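PDB 2CY0: shikimate 5-dehydrogenase from Thermus thermophilus, which catalyses the reversible NADPH-linked reduction of 3-dehydroshikimate to shikimate, a step of chorismate biosynthesis on the way to the aromatic amino acids. Local coordinates for the interface of chains A and B. Coordinates in Å, arbitrary orientation; residue numbers count along the deposited sequence, not the author numbering. Chains: chain A/B, shikimate 5-dehydrogenase.

Contact 1: the interface of chains A and B. Residues chain A 75, 77, 97-99, 242; chain B 90-91.
At this outer part of the two-fold homodimer interface, B:Val90 and B:Glu91 meet A:Phe97, with A:Leu242 beside it, joining an apolar contact to a water-bridged polar one and so helping to hold the two subunits together. The gamma-methyl CG1 of B:Val90 does the apolar touching: it meets the far rim of the A:Phe97 ring, 3.3 Å from CE2 and 3.4 Å from CZ. With CG1 turned anti to the backbone N (chi1 166°), that methyl points at the ring, while CG2 faces the carbonyl oxygen of A:Leu242. Within chain A, CD2 of A:Leu242 sits over the centre of the A:Phe97 ring, 3.5 Å above its plane, and the valine methyl approaches the CE2-CZ rim from that same face, next to it; the two methyls are modelled too close together for the detail of their contact to be trusted.

B:Glu91 runs past the phenylalanine in the opposite direction, its chain extended beyond CG (chi2 176°). This brings its carboxylate beside CD2 of the ring, with OE1 3.5 Å from that carbon and the carboxylate plane nearly perpendicular to the ring, at 83°. OE1 also reaches two waters. One, 2.9 Å from OE1 of B:Glu91, is shared with the hydroxyl of A:Ser75 and with the backbone N-H of A:Asn98, whose bond to it is nearly straight. The other, 2.8 Å from OE1 of B:Glu91, leads on to OE1 of A:Glu77. A third water joins OE2 of A:Glu77 to the backbone carbonyl of B:Glu91. The two carboxylates come near each other, OE2 of A:Glu77 4.3 Å from OE1 of B:Glu91, and the bridging waters probably ease the meeting of like charges.

In the fold, B:Val90 ends strand 86-90 and B:Glu91 begins the turn to strand 93-97; on the other subunit, the end of strand 93-97 at A:Phe97, helix 76-81 and the last part of helix 229-244 receive that turn.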
loop_
_atom_site.group_PDB
_atom_site.type_symbol
_atom_site.label_atom_id
_atom_site.label_comp_id
_atom_site.label_asym_id
_atom_site.label_seq_id
_atom_site.Cartn_x
_atom_site.Cartn_y
_atom_site.Cartn_z
ATOM N N SER A 75 7.837 7.128 4.632
ATOM C CA SER A 75 9.090 6.487 4.255
ATOM C C SER A 75 10.303 7.238 4.784
ATOM O O SER A 75 10.253 8.447 5.012
ATOM C CB SER A 75 9.203 6.403 2.733
ATOM O OG SER A 75 9.479 7.683 2.192
ATOM N N GLU A 77 12.976 8.141 3.278
ATOM C CA GLU A 77 13.350 9.190 2.327
ATOM C C GLU A 77 12.406 10.378 2.406
ATOM O O GLU A 77 12.840 11.528 2.478
ATOM C CB GLU A 77 13.360 8.643 0.892
ATOM C CG GLU A 77 14.237 7.411 0.715
ATOM C CD GLU A 77 13.492 6.117 0.997
ATOM O OE1 GLU A 77 12.592 6.105 1.872
ATOM O OE2 GLU A 77 13.819 5.106 0.347
ATOM N N PHE A 97 4.989 8.540 0.654
ATOM C CA PHE A 97 6.262 8.278 -0.025
ATOM C C PHE A 97 6.654 9.520 -0.829
ATOM O O PHE A 97 5.871 10.465 -0.960
ATOM C CB PHE A 97 6.151 7.109 -1.020
ATOM C CG PHE A 97 5.646 5.825 -0.422
ATOM C CD1 PHE A 97 4.289 5.636 -0.195
ATOM C CD2 PHE A 97 6.528 4.808 -0.087
ATOM C CE1 PHE A 97 3.819 4.444 0.357
ATOM C CE2 PHE A 97 6.069 3.615 0.466
ATOM C CZ PHE A 97 4.710 3.436 0.689
ATOM N N ASN A 98 7.869 9.520 -1.366
ATOM C CA ASN A 98 8.296 10.626 -2.207
ATOM C C ASN A 98 8.848 10.028 -3.498
ATOM O O ASN A 98 9.901 9.395 -3.484
ATOM C CB ASN A 98 9.375 11.467 -1.524
ATOM C CG ASN A 98 9.700 12.736 -2.306
ATOM O OD1 ASN A 98 10.096 12.674 -3.475
ATOM N ND2 ASN A 98 9.535 13.888 -1.668
ATOM N N THR A 99 8.118 10.196 -4.599
ATOM C CA THR A 99 8.567 9.674 -5.883
ATOM C C THR A 99 9.272 10.748 -6.717
ATOM O O THR A 99 9.710 10.484 -7.834
ATOM C CB THR A 99 7.398 9.021 -6.713
ATOM O OG1 THR A 99 6.379 9.985 -7.008
ATOM C CG2 THR A 99 6.780 7.867 -5.931
ATOM N N LEU A 242 3.499 2.247 -6.989
ATOM C CA LEU A 242 3.296 2.182 -5.545
ATOM C C LEU A 242 1.850 1.789 -5.268
ATOM O O LEU A 242 1.570 0.997 -4.372
ATOM C CB LEU A 242 3.535 3.544 -4.892
ATOM C CG LEU A 242 4.908 4.055 -4.466
ATOM C CD1 LEU A 242 4.829 5.545 -4.262
ATOM C CD2 LEU A 242 5.338 3.409 -3.188
ATOM N N VAL B 90 6.388 -2.437 -0.840
ATOM C CA VAL B 90 6.420 -1.188 -1.575
ATOM C C VAL B 90 7.752 -0.508 -1.305
ATOM O O VAL B 90 8.103 -0.271 -0.155
ATOM C CB VAL B 90 5.288 -0.265 -1.107
ATOM C CG1 VAL B 90 5.536 1.102 -1.597
ATOM C CG2 VAL B 90 3.952 -0.765 -1.615
ATOM N N GLU B 91 8.480 -0.179 -2.367
ATOM C CA GLU B 91 9.788 0.465 -2.245
ATOM C C GLU B 91 10.730 -0.303 -1.324
ATOM O O GLU B 91 11.511 0.291 -0.584
ATOM C CB GLU B 91 9.638 1.905 -1.740
ATOM C CG GLU B 91 9.702 2.959 -2.831
ATOM C CD GLU B 91 9.456 4.365 -2.305
ATOM O OE1 GLU B 91 9.817 4.638 -1.141
ATOM O OE2 GLU B 91 8.911 5.201 -3.060
HETATM O O HOH W 1 9.670 7.441 -0.518
HETATM O O HOH W 2 10.996 3.686 1.173
HETATM O O HOH W 3 13.810 2.527 -0.447
#

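Contact 2: the interface of chains A and B. Residues chain A 55, 242-244; chain B 55, 242-244.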
loop_
_atom_site.group_PDB
_atom_site.type_symbol
_atom_site.label_atom_id
_atom_site.label_comp_id
_atom_site.label_asym_id
_atom_site.label_seq_id
_atom_site.Cartn_x
_atom_site.Cartn_y
_atom_site.Cartn_z
ATOM N N ARG A 55 -7.735 4.972 -3.620
ATOM C CA ARG A 55 -6.644 4.028 -3.479
ATOM C C ARG A 55 -5.355 4.796 -3.198
ATOM O O ARG A 55 -4.473 4.312 -2.499
ATOM C CB ARG A 55 -6.506 3.220 -4.770
ATOM C CG ARG A 55 -5.269 2.353 -4.858
ATOM C CD ARG A 55 -5.226 1.298 -3.768
ATOM N NE ARG A 55 -4.097 0.396 -3.973
ATOM C CZ ARG A 55 -3.792 -0.619 -3.174
ATOM N NH1 ARG A 55 -4.531 -0.872 -2.104
ATOM N NH2 ARG A 55 -2.741 -1.378 -3.442
ATOM N N LEU A 242 3.499 2.247 -6.989
ATOM C CA LEU A 242 3.296 2.182 -5.545
ATOM C C LEU A 242 1.850 1.789 -5.268
ATOM O O LEU A 242 1.570 0.997 -4.372
ATOM C CB LEU A 242 3.535 3.544 -4.892
ATOM C CG LEU A 242 4.908 4.055 -4.466
ATOM C CD1 LEU A 242 4.829 5.545 -4.262
ATOM C CD2 LEU A 242 5.338 3.409 -3.188
ATOM N N TRP A 243 0.933 2.366 -6.042
ATOM C CA TRP A 243 -0.483 2.104 -5.858
ATOM C C TRP A 243 -0.996 0.764 -6.350
ATOM O O TRP A 243 -1.848 0.165 -5.708
ATOM C CB TRP A 243 -1.333 3.195 -6.527
ATOM C CG TRP A 243 -1.116 4.576 -6.014
ATOM C CD1 TRP A 243 -0.849 4.951 -4.723
ATOM C CD2 TRP A 243 -1.178 5.778 -6.778
ATOM N NE1 TRP A 243 -0.736 6.321 -4.644
ATOM C CE2 TRP A 243 -0.934 6.851 -5.893
ATOM C CE3 TRP A 243 -1.417 6.054 -8.129
ATOM C CZ2 TRP A 243 -0.919 8.183 -6.319
ATOM C CZ3 TRP A 243 -1.403 7.380 -8.553
ATOM C CH2 TRP A 243 -1.154 8.426 -7.647
ATOM N N THR A 244 -0.473 0.292 -7.478
ATOM C CA THR A 244 -0.962 -0.949 -8.072
ATOM C C THR A 244 0.011 -2.101 -8.233
ATOM O O THR A 244 -0.416 -3.248 -8.373
ATOM C CB THR A 244 -1.529 -0.691 -9.475
ATOM O OG1 THR A 244 -0.452 -0.338 -10.359
ATOM C CG2 THR A 244 -2.562 0.444 -9.440
ATOM N N ARG B 55 5.341 -8.475 -4.845
ATOM C CA ARG B 55 4.489 -7.333 -4.558
ATOM C C ARG B 55 3.833 -7.573 -3.199
ATOM O O ARG B 55 3.611 -6.641 -2.426
ATOM C CB ARG B 55 3.416 -7.193 -5.645
ATOM C CG ARG B 55 2.314 -6.193 -5.321
ATOM C CD ARG B 55 2.833 -4.758 -5.208
ATOM N NE ARG B 55 1.737 -3.821 -4.968
ATOM C CZ ARG B 55 1.868 -2.500 -4.922
ATOM N NH1 ARG B 55 3.057 -1.936 -5.102
ATOM N NH2 ARG B 55 0.802 -1.737 -4.707
ATOM N N LEU B 242 -5.718 -5.289 -1.379
ATOM C CA LEU B 242 -4.664 -4.647 -0.624
ATOM C C LEU B 242 -3.388 -4.497 -1.469
ATOM O O LEU B 242 -2.744 -3.448 -1.466
ATOM C CB LEU B 242 -4.402 -5.483 0.621
ATOM C CG LEU B 242 -3.624 -4.856 1.763
ATOM C CD1 LEU B 242 -3.985 -5.563 3.061
ATOM C CD2 LEU B 242 -2.136 -4.948 1.469
ATOM N N TRP B 243 -3.037 -5.542 -2.207
ATOM C CA TRP B 243 -1.844 -5.507 -3.041
ATOM C C TRP B 243 -1.990 -4.686 -4.311
ATOM O O TRP B 243 -1.053 -4.011 -4.719
ATOM C CB TRP B 243 -1.433 -6.920 -3.449
ATOM C CG TRP B 243 -1.099 -7.814 -2.308
ATOM C CD1 TRP B 243 -0.411 -7.482 -1.179
ATOM C CD2 TRP B 243 -1.399 -9.204 -2.203
ATOM N NE1 TRP B 243 -0.261 -8.585 -0.374
ATOM C CE2 TRP B 243 -0.858 -9.657 -0.981
ATOM C CE3 TRP B 243 -2.073 -10.117 -3.024
ATOM C CZ2 TRP B 243 -0.971 -10.981 -0.560
ATOM C CZ3 TRP B 243 -2.188 -11.429 -2.608
ATOM C CH2 TRP B 243 -1.638 -11.850 -1.383
ATOM N N THR B 244 -3.165 -4.736 -4.932
ATOM C CA THR B 244 -3.368 -4.049 -6.200
ATOM C C THR B 244 -4.400 -2.927 -6.242
ATOM O O THR B 244 -4.337 -2.053 -7.107
ATOM C CB THR B 244 -3.770 -5.057 -7.281
ATOM O OG1 THR B 244 -5.103 -5.517 -7.022
ATOM C CG2 THR B 244 -2.830 -6.259 -7.272
#
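The guanidinium group of A:Arg55 takes hold of the backbone carbonyl oxygen of B:Leu242 end-on, NH2 at 2.9 Å and NH1 at 3.2 Å from that O. Both nitrogens come from the same face of the peptide and stand well above the carbonyl plane, while the oxygen itself lies in the guanidinium plane. The twin repeats the main bond, B:Arg55 NH2 to A:Leu242 O at 2.9 Å, but its NH1 makes only a weak one. Where the two arginines come together at the dimer axis, the C-terminal ends of helix 229-244 from both subunits supply the carbonyls, and the partial negative charge there would probably offset the nearness of two like charges. Around the axis A:Thr244 and B:Thr244 lie with CB and CG2 of each near the backbone O of the other.

Behind this shell, A:Arg55 is steadied by its own subunit: NE and NH2 grip the carbonyl oxygen of A:Trp243 side-on, at 2.8 Å from NE to that O, and in the guanidinium plane. The side chain bends at chi2 (62°), which folds the guanidinium back toward the helix end. A methionine in place of A:Arg55 would probably leave the carbonyl oxygens of B:Leu242 and A:Trp243 without these donors and weaken the link between the subunits. NH2 of A:Arg55 thus serves both subunits, bonding A:Trp243 O at 2.9 Å as well as B:Leu242 O.

Contact 1 and contact 2 have centres about 12 Å apart and share A:Leu242, whose side chain serves the first and whose backbone carbonyl serves the second. One turn at the end of helix 229-244 therefore ties the two-fold core of the dimer to its flank, and the symmetry gives contact 1 a twin with the chains exchanged. The centre of contact 1 is about 12 Å, and that of contact 2 about 21 Å, from A:Lys64, the catalytic proton acceptor. The interface probably steadies the framework around that residue, although the structure alone does not show any coupling to catalysis.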